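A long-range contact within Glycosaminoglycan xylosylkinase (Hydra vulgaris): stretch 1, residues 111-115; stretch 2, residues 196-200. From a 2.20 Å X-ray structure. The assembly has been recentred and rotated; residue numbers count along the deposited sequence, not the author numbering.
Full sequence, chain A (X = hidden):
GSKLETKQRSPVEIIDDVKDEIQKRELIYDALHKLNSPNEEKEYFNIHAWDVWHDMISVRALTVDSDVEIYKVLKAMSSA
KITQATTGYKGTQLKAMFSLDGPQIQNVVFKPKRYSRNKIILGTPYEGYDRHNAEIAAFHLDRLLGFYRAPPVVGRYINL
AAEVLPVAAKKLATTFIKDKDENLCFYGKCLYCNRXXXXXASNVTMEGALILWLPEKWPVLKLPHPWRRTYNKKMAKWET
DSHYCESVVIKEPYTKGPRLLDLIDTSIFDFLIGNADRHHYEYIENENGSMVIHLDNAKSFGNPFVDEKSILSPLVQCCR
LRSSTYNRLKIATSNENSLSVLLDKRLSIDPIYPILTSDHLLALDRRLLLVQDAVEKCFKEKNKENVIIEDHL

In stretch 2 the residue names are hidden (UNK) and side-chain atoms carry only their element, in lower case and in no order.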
# COMPACT_ATOMS: atom_id res chain seq x y z
N LYS A 111 12.85 -7.96 -23.48
CA LYS A 111 13.73 -7.12 -24.28
C LYS A 111 15.19 -7.44 -23.97
O LYS A 111 15.66 -7.13 -22.87
CB LYS A 111 13.44 -5.65 -24.03
CG LYS A 111 12.00 -5.32 -24.33
CD LYS A 111 11.84 -3.92 -24.87
CE LYS A 111 10.41 -3.70 -25.28
NZ LYS A 111 10.12 -2.27 -25.50
N PRO A 112 15.92 -8.07 -24.89
CA PRO A 112 17.31 -8.42 -24.61
C PRO A 112 18.23 -7.21 -24.63
O PRO A 112 17.96 -6.20 -25.28
CB PRO A 112 17.66 -9.41 -25.74
CG PRO A 112 16.72 -9.07 -26.83
CD PRO A 112 15.45 -8.58 -26.19
N LYS A 113 19.33 -7.33 -23.90
CA LYS A 113 20.43 -6.37 -24.00
C LYS A 113 20.98 -6.31 -25.42
O LYS A 113 21.22 -7.34 -26.06
CB LYS A 113 21.53 -6.75 -23.02
CG LYS A 113 22.81 -5.97 -23.17
CD LYS A 113 23.88 -6.48 -22.23
CE LYS A 113 25.26 -6.21 -22.79
NZ LYS A 113 26.02 -5.21 -22.02
N ARG A 114 21.19 -5.08 -25.92
CA ARG A 114 21.73 -4.86 -27.26
C ARG A 114 22.96 -3.96 -27.28
O ARG A 114 23.63 -3.90 -28.31
CB ARG A 114 20.67 -4.25 -28.18
CG ARG A 114 19.32 -4.93 -28.10
CD ARG A 114 19.38 -6.33 -28.67
NE ARG A 114 20.08 -6.35 -29.94
CZ ARG A 114 19.48 -6.30 -31.12
NH1 ARG A 114 18.16 -6.20 -31.19
NH2 ARG A 114 20.19 -6.33 -32.23
N TYR A 115 23.25 -3.25 -26.20
CA TYR A 115 24.34 -2.29 -26.15
C TYR A 115 25.04 -2.38 -24.81
O TYR A 115 24.47 -2.87 -23.83
CB TYR A 115 23.86 -0.84 -26.32
CG TYR A 115 23.17 -0.48 -27.62
CD1 TYR A 115 23.88 -0.38 -28.81
CD2 TYR A 115 21.82 -0.22 -27.65
CE1 TYR A 115 23.25 -0.03 -29.99
CE2 TYR A 115 21.18 0.12 -28.83
CZ TYR A 115 21.90 0.21 -29.99
OH TYR A 115 21.26 0.56 -31.17
N UNK A 196 21.91 -11.16 -39.45
CA UNK A 196 23.12 -10.38 -39.21
C UNK A 196 23.00 -9.42 -38.04
O UNK A 196 24.01 -8.82 -37.65
c UNK A 196 23.96 -10.39 -41.66
c UNK A 196 23.48 -9.58 -40.46
n UNK A 196 25.49 -10.90 -44.11
c UNK A 196 24.85 -9.57 -43.88
c UNK A 196 23.65 -9.64 -42.95
N UNK A 197 21.82 -9.29 -37.44
CA UNK A 197 21.60 -8.41 -36.29
C UNK A 197 20.97 -9.19 -35.14
O UNK A 197 19.82 -8.93 -34.75
c UNK A 197 21.39 -6.31 -37.73
o UNK A 197 20.23 -4.26 -37.38
o UNK A 197 19.96 -5.25 -39.31
c UNK A 197 20.47 -5.19 -38.17
c UNK A 197 20.73 -7.22 -36.69
N UNK A 198 21.67 -10.17 -34.58
CA UNK A 198 21.11 -10.95 -33.49
C UNK A 198 21.32 -10.27 -32.14
O UNK A 198 22.20 -9.42 -31.97
c UNK A 198 21.90 -12.26 -33.56
c UNK A 198 23.26 -11.81 -34.02
c UNK A 198 23.04 -10.62 -34.92
N UNK A 199 20.49 -10.67 -31.18
CA UNK A 199 20.76 -10.42 -29.77
C UNK A 199 21.50 -11.63 -29.23
O UNK A 199 21.04 -12.77 -29.39
c UNK A 199 19.47 -10.20 -28.99
N UNK A 200 22.66 -11.40 -28.62
CA UNK A 200 23.55 -12.47 -28.21
C UNK A 200 23.73 -12.49 -26.70
O UNK A 200 23.82 -11.44 -26.06
s UNK A 200 24.85 -12.82 -30.64
c UNK A 200 24.90 -12.33 -28.90
O HOH W 1 21.75 -9.91 -25.10
O HOH W 2 23.42 -8.40 -28.14
O HOH W 3 17.48 -6.49 -34.44
O HOH W 4 22.97 -6.80 -33.04

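Position 196 carries five side-chain atoms, four carbons in a row ending in a nitrogen, with no branch and no ring. They touch nothing on stretch 1; the nearest approach is from CB to Arg114 NH2, 9.4 Å. An unbranched chain of this length and ending is lysine, so the residue is Lys196. It is exposed, and a long aliphatic stem with an amino group at its tip suits such a place, since the polar end can remain in solvent.

Position 197 has three side-chain carbons, the third of them carrying two oxygens. Its CB comes within 4.6 Å of Arg114 NH2. The forked end is a carboxylate two carbons beyond CB, which identifies Glu197. The CA-to-CB bond points sideways, with chi1 in the m well and chi2 in t. Although an acid near an arginine invites the expectation of a salt bridge, none forms here, the nearer carboxylate oxygen, Glu197 OE2, being 5.6 Å from Arg114 NH2. OE2 is hydrogen-bonded elsewhere in the structure, and OE1 to a residue adjoining one of the stretches. Glutamate suits the place because its length carries both oxygens to partners outside the contact while its backbone carbonyl stays beside the arginine: Glu197 O lies 3.6 Å from Arg114 NH2. Water 3 adds a weak link, accepting from Arg114 NH1 at 3.3 Å and donating to Glu197 O at 3.4 Å.

At position 198 three carbons close a ring onto the backbone nitrogen. The ring touches nothing on stretch 1, and the closure is the signature of proline. Pro198 points its CB away from stretch 1; the nearest approach of its ring is Pro198 CD to Arg114 NH2, 5.8 Å. With its nitrogen built into the ring, the residue has no amide hydrogen to donate, but its carbonyl remains available. Pro198 O lies 3.7 Å from Arg114 NH2, and water 4 joins them well, accepting from Arg114 NH2 at 2.9 Å and donating to Pro198 O at 2.9 Å.

Position 199 has a single side-chain carbon, its CB, 3.7 Å from Pro112 CG and 3.9 Å from Arg114 CD; this is Ala199. The CB points toward stretch 1 and lies over one face of the Arg114 guanidinium. A methyl group suits this buried site: it is apolar enough to pack on the proline ring and compact enough to sit against the arginine as well.

Position 200 bears one carbon followed by one sulfur, neither touching stretch 1, hence Cys200. Its CA-to-CB bond points away, and the side chain is covalently bonded to a group elsewhere in the structure, a role for which a thiol is well suited. The backbone is left to address stretch 1 through solvent. Water 1 donates to both Lys113 O and Cys200 O, at 2.8 and 2.7 Å; water 2 donates to Lys113 O at 3.2 Å and accepts from Cys200 N at 3.1 Å.

The contact is small, burying 179 Å² in total, and has no direct hydrogen bond across it. Ala199 provides the dry center, packing against Pro112 and Arg114. Around it, waters bridge groups that are too far apart or, as with the two carbonyls at water 1, both acceptors.

Stretch 2 196-200: KEPAC
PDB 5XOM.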